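Putative peptidase M23 (PDB 2HSI) probably acts as a zinc-dependent metalloendopeptidase of the M23 family, and holds a zinc ion in the crystal. Local coordinates at residues Q56-L61 and L266-V271; G38-D43 and V74-S79; L44-P49 and A91-H96; G83-E88 and F100-K105. All blocks are in the same frame, centred on the assembly; numbering follows the deposited sequence.

Contact 1: residues Q56-L61 and L266-V271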
loop_
_atom_site.group_PDB
_atom_site.type_symbol
_atom_site.label_atom_id
_atom_site.label_comp_id
_atom_site.label_asym_id
_atom_site.label_seq_id
_atom_site.Cartn_x
_atom_site.Cartn_y
_atom_site.Cartn_z
ATOM N N GLN A 56 4.770 3.966 -15.062
ATOM C CA GLN A 56 4.034 3.019 -15.921
ATOM C C GLN A 56 2.583 3.470 -16.173
ATOM O O GLN A 56 1.670 2.647 -16.252
ATOM C CB GLN A 56 4.111 1.584 -15.352
ATOM C CG GLN A 56 5.550 1.121 -15.033
ATOM C CD GLN A 56 5.642 -0.201 -14.267
ATOM O OE1 GLN A 56 4.880 -0.462 -13.336
ATOM N NE2 GLN A 56 6.612 -1.023 -14.642
ATOM N N GLY A 57 2.382 4.785 -16.267
ATOM C CA GLY A 57 1.052 5.366 -16.518
ATOM C C GLY A 57 0.163 5.562 -15.290
ATOM O O GLY A 57 -0.943 6.076 -15.404
ATOM N N LYS A 58 0.646 5.150 -14.124
ATOM C CA LYS A 58 -0.110 5.214 -12.871
ATOM C C LYS A 58 0.395 6.379 -12.021
ATOM O O LYS A 58 1.604 6.525 -11.861
ATOM C CB LYS A 58 0.079 3.921 -12.077
ATOM C CG LYS A 58 -0.202 2.608 -12.850
ATOM C CD LYS A 58 -1.633 2.130 -12.656
ATOM C CE LYS A 58 -1.960 0.889 -13.503
ATOM N NZ LYS A 58 -1.293 -0.355 -13.023
ATOM N N PRO A 59 -0.526 7.188 -11.447
ATOM C CA PRO A 59 -0.111 8.311 -10.591
ATOM C C PRO A 59 0.596 7.849 -9.318
ATOM O O PRO A 59 0.216 6.831 -8.726
ATOM C CB PRO A 59 -1.440 9.030 -10.286
ATOM C CG PRO A 59 -2.483 8.002 -10.467
ATOM C CD PRO A 59 -1.993 7.118 -11.578
ATOM N N VAL A 60 1.620 8.604 -8.917
ATOM C CA VAL A 60 2.542 8.231 -7.856
ATOM C C VAL A 60 2.507 9.253 -6.707
ATOM O O VAL A 60 2.327 10.445 -6.949
ATOM C CB VAL A 60 3.988 8.119 -8.446
ATOM C CG1 VAL A 60 5.052 8.072 -7.380
ATOM C CG2 VAL A 60 4.084 6.915 -9.354
ATOM N N LEU A 61 2.673 8.759 -5.477
ATOM C CA LEU A 61 2.777 9.577 -4.250
ATOM C C LEU A 61 3.942 10.571 -4.303
ATOM O O LEU A 61 5.105 10.192 -4.513
ATOM C CB LEU A 61 2.927 8.668 -3.023
ATOM C CG LEU A 61 3.288 9.257 -1.646
ATOM C CD1 LEU A 61 2.226 10.231 -1.207
ATOM C CD2 LEU A 61 3.455 8.156 -0.609
ATOM N N LEU A 266 1.263 1.009 -3.560
ATOM C CA LEU A 266 1.669 2.348 -3.989
ATOM C C LEU A 266 1.581 2.338 -5.498
ATOM O O LEU A 266 2.071 1.401 -6.136
ATOM C CB LEU A 266 3.118 2.648 -3.592
ATOM C CG LEU A 266 3.469 3.089 -2.168
ATOM C CD1 LEU A 266 4.963 2.895 -1.939
ATOM C CD2 LEU A 266 3.084 4.545 -1.940
ATOM N N ASN A 267 0.964 3.371 -6.065
ATOM C CA ASN A 267 0.742 3.490 -7.517
ATOM C C ASN A 267 0.291 2.193 -8.194
ATOM O O ASN A 267 0.832 1.805 -9.230
ATOM C CB ASN A 267 1.947 4.123 -8.263
ATOM C CG ASN A 267 3.285 3.469 -7.930
ATOM O OD1 ASN A 267 3.982 3.902 -7.016
ATOM N ND2 ASN A 267 3.631 2.398 -8.646
ATOM N N ASP A 268 -0.694 1.529 -7.580
ATOM C CA ASP A 268 -1.217 0.239 -8.053
ATOM C C ASP A 268 -0.148 -0.861 -8.182
ATOM O O ASP A 268 -0.184 -1.684 -9.112
ATOM C CB ASP A 268 -2.023 0.407 -9.348
ATOM C CG ASP A 268 -2.897 -0.806 -9.677
ATOM O OD1 ASP A 268 -3.332 -1.518 -8.747
ATOM O OD2 ASP A 268 -3.145 -1.034 -10.883
ATOM N N ALA A 269 0.803 -0.858 -7.246
ATOM C CA ALA A 269 1.800 -1.905 -7.143
ATOM C C ALA A 269 1.850 -2.397 -5.704
ATOM O O ALA A 269 2.126 -1.609 -4.784
ATOM C CB ALA A 269 3.163 -1.383 -7.580
ATOM N N ARG A 270 1.572 -3.687 -5.501
ATOM C CA ARG A 270 1.747 -4.300 -4.177
ATOM C C ARG A 270 3.221 -4.429 -3.842
ATOM O O ARG A 270 4.016 -4.990 -4.613
ATOM C CB ARG A 270 1.057 -5.670 -4.054
ATOM C CG ARG A 270 -0.368 -5.623 -3.497
ATOM C CD ARG A 270 -1.387 -5.593 -4.611
ATOM N NE ARG A 270 -1.626 -4.238 -5.056
ATOM C CZ ARG A 270 -2.015 -3.883 -6.276
ATOM N NH1 ARG A 270 -2.221 -4.770 -7.240
ATOM N NH2 ARG A 270 -2.195 -2.610 -6.534
ATOM N N VAL A 271 3.577 -3.882 -2.687
ATOM C CA VAL A 271 4.955 -3.848 -2.243
ATOM C C VAL A 271 5.077 -4.452 -0.852
ATOM O O VAL A 271 4.068 -4.706 -0.184
ATOM C CB VAL A 271 5.561 -2.411 -2.305
ATOM C CG1 VAL A 271 5.555 -1.886 -3.743
ATOM C CG2 VAL A 271 4.839 -1.452 -1.343
HETATM O O HOH W 1 2.986 1.386 -11.679
HETATM O O HOH W 2 3.348 5.909 -5.326
#
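Val60 and Asn267 have the nearest CA atoms of the two segments, 5.1 Å apart, where strand 58-61 meets a two-residue hairpin turn closed by paired backbone bonds between Leu266 and Ala269. Asn267 and Asp268 both have positive phi at its tip. The side chain of Asn267 lies alongside Val60, pointing the same way, and its CB sits 3.2 Å from Pro59 O and 3.7 Å from Val60 CG2. Its amide oxygen accepts from water 2 (OD1 to water 2.7 Å), which in turn takes the N-H of Leu61; OD1 also accepts a hydrogen bond from Gly75 N. The Lys58 chain bends at chi2 and again at chi4 (71°), and NZ makes a salt bridge to Asp268 OD2 at 2.9 Å, on the anti side and 25° out of the carboxylate plane. Further salt bridges, Asp268 OD1 to Arg270 NH2 (2.7 Å) and OD2 to Arg142, complete the network. Farther along, the methyls Leu61 CD2 and Leu266 CD2 touch at 3.9 Å. The hairpin of strands 260-266 and 269-271, part of the M23 peptidase region, thereby abuts strand 58-64 of the N-terminal domain, with strand 70-75 beside Asn267 and helix 273-277 packed on Leu266.

Contact 2: residues G38-D43 and V74-S79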
loop_
_atom_site.group_PDB
_atom_site.type_symbol
_atom_site.label_atom_id
_atom_site.label_comp_id
_atom_site.label_asym_id
_atom_site.label_seq_id
_atom_site.Cartn_x
_atom_site.Cartn_y
_atom_site.Cartn_z
ATOM N N GLY A 38 9.613 -3.785 -4.199
ATOM C CA GLY A 38 10.153 -2.791 -3.275
ATOM C C GLY A 38 9.715 -1.363 -3.572
ATOM O O GLY A 38 8.682 -1.145 -4.204
ATOM N N VAL A 39 10.498 -0.400 -3.089
ATOM C CA VAL A 39 10.158 1.027 -3.149
ATOM C C VAL A 39 11.362 1.869 -3.615
ATOM O O VAL A 39 12.479 1.688 -3.135
ATOM C CB VAL A 39 9.655 1.551 -1.759
ATOM C CG1 VAL A 39 9.352 3.062 -1.795
ATOM C CG2 VAL A 39 8.421 0.780 -1.272
ATOM N N ALA A 40 11.132 2.801 -4.540
ATOM C CA ALA A 40 12.194 3.733 -4.931
ATOM C C ALA A 40 11.801 5.144 -4.547
ATOM O O ALA A 40 10.694 5.588 -4.863
ATOM C CB ALA A 40 12.457 3.642 -6.427
ATOM N N VAL A 41 12.705 5.842 -3.863
ATOM C CA VAL A 41 12.526 7.258 -3.543
ATOM C C VAL A 41 13.277 8.070 -4.591
ATOM O O VAL A 41 14.490 7.933 -4.731
ATOM C CB VAL A 41 13.015 7.603 -2.115
ATOM C CG1 VAL A 41 12.835 9.109 -1.819
ATOM C CG2 VAL A 41 12.288 6.737 -1.068
ATOM N N VAL A 42 12.546 8.881 -5.350
ATOM C CA VAL A 42 13.122 9.567 -6.512
ATOM C C VAL A 42 13.049 11.084 -6.354
ATOM O O VAL A 42 11.970 11.634 -6.181
ATOM C CB VAL A 42 12.429 9.139 -7.845
ATOM C CG1 VAL A 42 13.139 9.726 -9.045
ATOM C CG2 VAL A 42 12.376 7.608 -7.987
ATOM N N ASP A 43 14.209 11.740 -6.412
ATOM C CA ASP A 43 14.313 13.204 -6.471
ATOM C C ASP A 43 13.616 13.674 -7.741
ATOM O O ASP A 43 13.949 13.252 -8.841
ATOM C CB ASP A 43 15.802 13.601 -6.471
ATOM C CG ASP A 43 16.042 15.130 -6.371
ATOM O OD1 ASP A 43 15.129 15.940 -6.607
ATOM O OD2 ASP A 43 17.185 15.523 -6.057
ATOM N N VAL A 74 7.819 5.549 -4.872
ATOM C CA VAL A 74 7.323 4.782 -6.020
ATOM C C VAL A 74 7.285 3.299 -5.684
ATOM O O VAL A 74 8.302 2.728 -5.287
ATOM C CB VAL A 74 8.236 4.980 -7.283
ATOM C CG1 VAL A 74 7.630 4.315 -8.526
ATOM C CG2 VAL A 74 8.505 6.458 -7.567
ATOM N N GLY A 75 6.117 2.681 -5.847
ATOM C CA GLY A 75 5.980 1.237 -5.664
ATOM C C GLY A 75 6.441 0.498 -6.912
ATOM O O GLY A 75 6.040 0.849 -8.021
ATOM N N ILE A 76 7.291 -0.515 -6.726
ATOM C CA ILE A 76 7.824 -1.306 -7.842
ATOM C C ILE A 76 7.169 -2.689 -7.864
ATOM O O ILE A 76 7.366 -3.479 -6.942
ATOM C CB ILE A 76 9.367 -1.475 -7.753
ATOM C CG1 ILE A 76 10.064 -0.141 -7.446
ATOM C CG2 ILE A 76 9.919 -2.128 -9.024
ATOM C CD1 ILE A 76 9.845 0.962 -8.474
ATOM N N PRO A 77 6.375 -2.985 -8.913
ATOM C CA PRO A 77 5.746 -4.321 -8.948
ATOM C C PRO A 77 6.755 -5.471 -8.876
ATOM O O PRO A 77 7.895 -5.336 -9.337
ATOM C CB PRO A 77 5.020 -4.329 -10.287
ATOM C CG PRO A 77 4.787 -2.884 -10.607
ATOM C CD PRO A 77 5.967 -2.158 -10.066
ATOM N N LEU A 78 6.336 -6.584 -8.286
ATOM C CA LEU A 78 7.195 -7.764 -8.135
ATOM C C LEU A 78 7.642 -8.356 -9.486
ATOM O O LEU A 78 8.717 -8.940 -9.588
ATOM C CB LEU A 78 6.507 -8.820 -7.257
ATOM C CG LEU A 78 7.371 -9.933 -6.645
ATOM C CD1 LEU A 78 8.359 -9.405 -5.599
ATOM C CD2 LEU A 78 6.491 -11.026 -6.048
ATOM N N SER A 79 6.835 -8.158 -10.522
ATOM C CA SER A 79 7.165 -8.626 -11.872
ATOM C C SER A 79 8.160 -7.732 -12.645
ATOM O O SER A 79 8.587 -8.087 -13.747
ATOM C CB SER A 79 5.880 -8.829 -12.687
ATOM O OG SER A 79 5.215 -7.602 -12.911
#
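Ala40 and Val74 form a hydrogen-bonded antiparallel pair, joined by two backbone bonds: Ala40 N to Val74 O at 2.9 Å and Val74 N to Ala40 O at the same length. The pairing runs on past Gly75, where Ile76 N reaches Gly38 O at 2.9 Å with an N-H...O angle of 162°, so the register persists beyond the regular strand. Between these bonds, Val39 and Gly75 make a non-hydrogen-bonded pair, with CA atoms 4.9 Å apart. Here Val39 CA approaches Val74 O at 3.3 Å in a CA-H...O contact (143° at H), so this one carbonyl receives both an N-H and a weaker C-H donor.

The apolar contacts lie mainly on the face that carries Ala40, Val42 and Val74. Val42 CG2 and Val74 CG2 meet at 4.1 Å, their side chains crossing at a slant; in each valine this methyl is the branch beside the backbone N. Ile76 CB lies 3.6 Å from Gly38 O. On the other face Val39 CG1 comes within 3.7 Å of Val74 O, beside Gly75, which has no side chain there. Phe100, from strand 96-102, covers Ala40, Val42 and Ile76.

The two strands are not a hairpin: 52-55 and 58-64 intervene in the chain, and 58-64 also flanks 70-75. Strand 39-43 is an outermost strand of the six-stranded antiparallel sheet, an arrangement consistent with the immunoglobulin-like E-set clan to which the M23 N-terminal domain belongs.

Contact 3: residues L44-P49 and A91-H96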
loop_
_atom_site.group_PDB
_atom_site.type_symbol
_atom_site.label_atom_id
_atom_site.label_comp_id
_atom_site.label_asym_id
_atom_site.label_seq_id
_atom_site.Cartn_x
_atom_site.Cartn_y
_atom_site.Cartn_z
ATOM N N LEU A 44 12.628 14.547 -7.587
ATOM C CA LEU A 44 11.883 15.043 -8.748
ATOM C C LEU A 44 12.496 16.259 -9.441
ATOM O O LEU A 44 12.040 16.647 -10.520
ATOM C CB LEU A 44 10.420 15.329 -8.366
ATOM C CG LEU A 44 9.628 14.097 -7.918
ATOM C CD1 LEU A 44 8.161 14.446 -7.745
ATOM C CD2 LEU A 44 9.777 12.991 -8.957
ATOM N N GLY A 45 13.525 16.853 -8.838
ATOM C CA GLY A 45 14.088 18.119 -9.340
ATOM C C GLY A 45 13.069 19.255 -9.309
ATOM O O GLY A 45 12.973 20.046 -10.258
ATOM N N GLU A 46 12.265 19.288 -8.246
ATOM C CA GLU A 46 11.204 20.283 -8.052
ATOM C C GLU A 46 11.188 20.733 -6.580
ATOM O O GLU A 46 11.405 19.919 -5.676
ATOM C CB GLU A 46 9.827 19.683 -8.431
ATOM C CG GLU A 46 9.641 19.304 -9.908
ATOM C CD GLU A 46 9.380 20.490 -10.855
ATOM O OE1 GLU A 46 9.062 21.615 -10.404
ATOM O OE2 GLU A 46 9.485 20.296 -12.083
ATOM N N GLU A 47 10.954 22.024 -6.334
ATOM C CA GLU A 47 10.890 22.557 -4.956
ATOM C C GLU A 47 9.775 23.586 -4.765
ATOM O O GLU A 47 9.489 23.977 -3.632
ATOM C CB GLU A 47 12.232 23.183 -4.541
ATOM C CG GLU A 47 12.600 24.459 -5.319
ATOM C CD GLU A 47 13.805 25.177 -4.758
ATOM O OE1 GLU A 47 14.726 24.528 -4.235
ATOM O OE2 GLU A 47 13.827 26.415 -4.826
ATOM N N GLY A 48 9.166 24.025 -5.869
ATOM C CA GLY A 48 8.077 25.018 -5.840
ATOM C C GLY A 48 6.703 24.385 -5.671
ATOM O O GLY A 48 6.479 23.640 -4.719
ATOM N N PRO A 49 5.758 24.693 -6.588
ATOM C CA PRO A 49 4.421 24.098 -6.529
ATOM C C PRO A 49 4.516 22.566 -6.617
ATOM O O PRO A 49 5.513 22.054 -7.150
ATOM C CB PRO A 49 3.720 24.693 -7.759
ATOM C CG PRO A 49 4.452 25.943 -8.035
ATOM C CD PRO A 49 5.884 25.613 -7.727
ATOM N N ALA A 91 4.842 19.347 -14.219
ATOM C CA ALA A 91 4.873 20.588 -13.464
ATOM C C ALA A 91 4.499 21.749 -14.391
ATOM O O ALA A 91 4.720 21.678 -15.598
ATOM C CB ALA A 91 6.258 20.796 -12.856
ATOM N N ALA A 92 3.907 22.798 -13.821
ATOM C CA ALA A 92 3.481 23.973 -14.595
ATOM C C ALA A 92 4.634 24.509 -15.434
ATOM O O ALA A 92 4.455 24.787 -16.617
ATOM C CB ALA A 92 2.925 25.070 -13.677
ATOM N N THR A 93 5.819 24.589 -14.823
ATOM C CA THR A 93 7.032 25.063 -15.497
ATOM C C THR A 93 7.590 24.085 -16.531
ATOM O O THR A 93 8.659 24.311 -17.074
ATOM C CB THR A 93 8.165 25.394 -14.487
ATOM O OG1 THR A 93 8.322 24.309 -13.560
ATOM C CG2 THR A 93 7.846 26.676 -13.723
ATOM N N GLY A 94 6.889 22.985 -16.781
ATOM C CA GLY A 94 7.283 22.073 -17.842
ATOM C C GLY A 94 7.459 20.644 -17.382
ATOM O O GLY A 94 7.949 20.389 -16.287
ATOM N N ASN A 95 7.064 19.714 -18.244
ATOM C CA ASN A 95 7.163 18.296 -17.941
ATOM C C ASN A 95 8.565 17.783 -18.193
ATOM O O ASN A 95 9.295 18.336 -19.021
ATOM C CB ASN A 95 6.153 17.495 -18.768
ATOM C CG ASN A 95 4.722 17.886 -18.469
ATOM O OD1 ASN A 95 4.458 18.582 -17.489
ATOM N ND2 ASN A 95 3.788 17.444 -19.315
ATOM N N HIS A 96 8.937 16.730 -17.471
ATOM C CA HIS A 96 10.258 16.120 -17.617
ATOM C C HIS A 96 10.226 14.692 -17.115
ATOM O O HIS A 96 9.339 14.321 -16.360
ATOM C CB HIS A 96 11.336 16.928 -16.883
ATOM C CG HIS A 96 10.968 17.318 -15.479
ATOM N ND1 HIS A 96 11.527 16.713 -14.376
ATOM C CD2 HIS A 96 10.141 18.278 -15.003
ATOM C CE1 HIS A 96 11.052 17.275 -13.279
ATOM N NE2 HIS A 96 10.206 18.225 -13.629
HETATM O O HOH W 3 9.225 21.770 -14.316
HETATM O O HOH W 4 8.170 24.324 -10.721
#
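Glu46 and His96 meet in a polar surface contact, held by a direct His-carboxylate hydrogen bond and two bridging waters, between two loops: the one joining strands 39-43 and 52-55 and the turn of the hairpin 83-90/96-102. No backbone hydrogen bond spans it, and even the nearest CA atoms, those of Leu44 and His96, are far apart; side chains and waters do the bridging.

The two side chains reach tip to tip. His96 NE2 donates to the anti lone pair of Glu46 OE2 at 2.7 Å, with an N-H...O angle of 152° and the carboxylate only 27° from coplanar with the ring. Glu46 folds at chi2 (-77°), which sets CD. Its OE2 also lies 3.4 Å from Ala91 CB. At the ring edge, His96 CE1 stands 3.0 Å from Leu44 O.

Two waters complete the bridge. Water 3 donates to Glu46 OE2 at 2.7 Å and also to Gly94 O, while Thr93 OG1 donates to it at 2.8 Å. Water 4 donates to Glu46 OE1 at 2.9 Å and to the same threonine hydroxyl. Thr93 and Gly94 belong to the type I turn closed by Gly94 N to Ala91 O (2.8 Å), which places the hydroxyl within reach of both waters and the Gly94 carbonyl within reach of water 3.

Each carboxylate oxygen of Glu46 is therefore hydrogen-bonded, OE2 by the imidazole and a water together. The other ring nitrogen, ND1, is bonded to Glu98 OE2, so His96 lies between two carboxylates; that setting would probably stabilise a doubly protonated, cationic ring.

Contact 4: residues G83-E88 and F100-K105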
loop_
_atom_site.group_PDB
_atom_site.type_symbol
_atom_site.label_atom_id
_atom_site.label_comp_id
_atom_site.label_asym_id
_atom_site.label_seq_id
_atom_site.Cartn_x
_atom_site.Cartn_y
_atom_site.Cartn_z
ATOM N N GLY A 83 16.698 -3.065 -13.749
ATOM C CA GLY A 83 17.197 -2.196 -14.806
ATOM C C GLY A 83 16.760 -0.754 -14.603
ATOM O O GLY A 83 16.114 -0.429 -13.591
ATOM N N PRO A 84 17.093 0.120 -15.570
ATOM C CA PRO A 84 16.690 1.526 -15.518
ATOM C C PRO A 84 15.184 1.656 -15.692
ATOM O O PRO A 84 14.575 0.869 -16.432
ATOM C CB PRO A 84 17.396 2.154 -16.727
ATOM C CG PRO A 84 18.384 1.142 -17.206
ATOM C CD PRO A 84 17.868 -0.189 -16.789
ATOM N N GLN A 85 14.597 2.642 -15.008
ATOM C CA GLN A 85 13.152 2.926 -15.077
ATOM C C GLN A 85 12.955 4.420 -15.274
ATOM O O GLN A 85 13.858 5.195 -14.980
ATOM C CB GLN A 85 12.447 2.543 -13.777
ATOM C CG GLN A 85 12.847 1.218 -13.193
ATOM C CD GLN A 85 12.208 0.073 -13.901
ATOM O OE1 GLN A 85 11.041 0.152 -14.299
ATOM N NE2 GLN A 85 12.960 -1.014 -14.069
ATOM N N LYS A 86 11.780 4.811 -15.757
ATOM C CA LYS A 86 11.465 6.210 -16.048
ATOM C C LYS A 86 10.247 6.640 -15.226
ATOM O O LYS A 86 9.291 5.888 -15.093
ATOM C CB LYS A 86 11.161 6.407 -17.545
ATOM C CG LYS A 86 12.326 6.102 -18.478
ATOM C CD LYS A 86 11.903 6.095 -19.940
ATOM C CE LYS A 86 13.053 5.644 -20.839
ATOM N NZ LYS A 86 12.656 5.646 -22.276
ATOM N N LEU A 87 10.310 7.846 -14.674
ATOM C CA LEU A 87 9.177 8.478 -14.019
ATOM C C LEU A 87 8.825 9.717 -14.827
ATOM O O LEU A 87 9.704 10.514 -15.142
ATOM C CB LEU A 87 9.580 8.845 -12.592
ATOM C CG LEU A 87 8.576 9.275 -11.536
ATOM C CD1 LEU A 87 7.601 8.150 -11.162
ATOM C CD2 LEU A 87 9.374 9.672 -10.324
ATOM N N GLU A 88 7.557 9.854 -15.207
ATOM C CA GLU A 88 7.084 11.056 -15.875
ATOM C C GLU A 88 6.697 12.099 -14.814
ATOM O O GLU A 88 5.884 11.826 -13.932
ATOM C CB GLU A 88 5.882 10.749 -16.771
ATOM C CG GLU A 88 6.174 9.805 -17.921
ATOM C CD GLU A 88 4.947 9.517 -18.760
ATOM O OE1 GLU A 88 4.019 8.852 -18.248
ATOM O OE2 GLU A 88 4.906 9.959 -19.930
ATOM N N PHE A 100 15.388 6.291 -12.682
ATOM C CA PHE A 100 15.862 5.653 -11.479
ATOM C C PHE A 100 16.197 4.200 -11.820
ATOM O O PHE A 100 15.964 3.767 -12.934
ATOM C CB PHE A 100 14.859 5.797 -10.325
ATOM C CG PHE A 100 13.530 5.106 -10.551
ATOM C CD1 PHE A 100 13.286 3.860 -9.997
ATOM C CD2 PHE A 100 12.507 5.732 -11.266
ATOM C CE1 PHE A 100 12.049 3.232 -10.177
ATOM C CE2 PHE A 100 11.273 5.114 -11.454
ATOM C CZ PHE A 100 11.045 3.857 -10.900
ATOM N N SER A 101 16.760 3.465 -10.875
ATOM C CA SER A 101 17.180 2.096 -11.160
ATOM C C SER A 101 16.515 1.124 -10.207
ATOM O O SER A 101 16.353 1.411 -9.019
ATOM C CB SER A 101 18.706 1.977 -11.071
ATOM O OG SER A 101 19.328 2.831 -12.018
ATOM N N VAL A 102 16.118 -0.023 -10.744
ATOM C CA VAL A 102 15.640 -1.127 -9.925
ATOM C C VAL A 102 16.747 -2.194 -9.904
ATOM O O VAL A 102 17.174 -2.681 -10.960
ATOM C CB VAL A 102 14.284 -1.670 -10.440
ATOM C CG1 VAL A 102 13.897 -2.969 -9.752
ATOM C CG2 VAL A 102 13.171 -0.627 -10.225
ATOM N N GLY A 103 17.236 -2.498 -8.705
ATOM C CA GLY A 103 18.250 -3.539 -8.513
ATOM C C GLY A 103 17.574 -4.874 -8.281
ATOM O O GLY A 103 16.352 -4.945 -8.238
ATOM N N SER A 104 18.356 -5.937 -8.130
ATOM C CA SER A 104 17.773 -7.273 -7.987
ATOM C C SER A 104 17.605 -7.684 -6.527
ATOM O O SER A 104 18.321 -7.191 -5.652
ATOM C CB SER A 104 18.600 -8.316 -8.750
ATOM O OG SER A 104 19.905 -8.412 -8.221
ATOM N N LYS A 105 16.644 -8.576 -6.279
ATOM C CA LYS A 105 16.490 -9.225 -4.978
ATOM C C LYS A 105 16.103 -10.694 -5.153
ATOM O O LYS A 105 16.505 -11.554 -4.366
ATOM C CB LYS A 105 15.450 -8.506 -4.116
ATOM C CG LYS A 105 15.610 -8.762 -2.624
ATOM C CD LYS A 105 14.363 -8.403 -1.838
ATOM C CE LYS A 105 14.476 -8.914 -0.414
ATOM N NZ LYS A 105 13.233 -8.741 0.387
#
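Phe100 and Gln85, with 100 and 80 Å² covered, dominate this contact, and Val102 adds 54 Å². Phe100 and Gln85 form a hydrogen-bonded antiparallel pair: Gln85 N donates to Phe100 O at 2.7 Å and Phe100 N to Gln85 O at 3.0 Å. With chi1 at 64°, Phe100 CG stands between the backbone N and the carbonyl carbon, and on the sheet face that also carries Val102 the phenyl ring lies against the glutamine's aliphatic stem. Gln85 CB sits over one ring face, 3.6 Å from the centroid and 18° off the normal, a CH-pi contact. The ring edge meets Leu87, CE2 to CB at 4.3 Å.

Gln85 CG packs against Val102 CG2 at 3.5 Å; beyond it the chain bends at chi2, placing CD, and the amide returns to its own strand, where NE2 donates to Gly83 O at 3.2 Å from above the carbonyl plane. Val102 N reaches that same oxygen at 2.9 Å in a nearly straight bond (176°), from the opposite face. Val102 O accepts in turn from Gly83 N, closing the second hydrogen-bonded pair.

Gly83 O is thus gripped by two donors, while Gln85 OE1 is bonded to Tyr55 OH. With both ends of its amide engaged, Gln85 has its terminal rotation fixed, and its methylenes can serve as an apolar surface for Phe100 and Val102 within the hairpin of strands 83-90 and 96-102.

How the contacts relate
From the N terminus, contact 2 closes the first loop, bringing 74-79 back to 38-43. Contact 3 opens at 44-49, directly after the first segment of contact 2, and closes at 91-96, so the two cross. Contact 1 opens next, at 56-61, and closes only at 266-271, crossing contacts 2 and 3 and enclosing contact 4. Contact 4 follows contact 2 in series: its short hairpin loop runs from 83-88 to 100-105 and crosses contact 3. Contacts 2, 3 and 4 all tie the N-terminal domain together, with Phe100 linking contacts 2 and 4 and Leu87 meeting Leu44 and Val60. Contact 1 alone of the four joins that domain to the peptidase region.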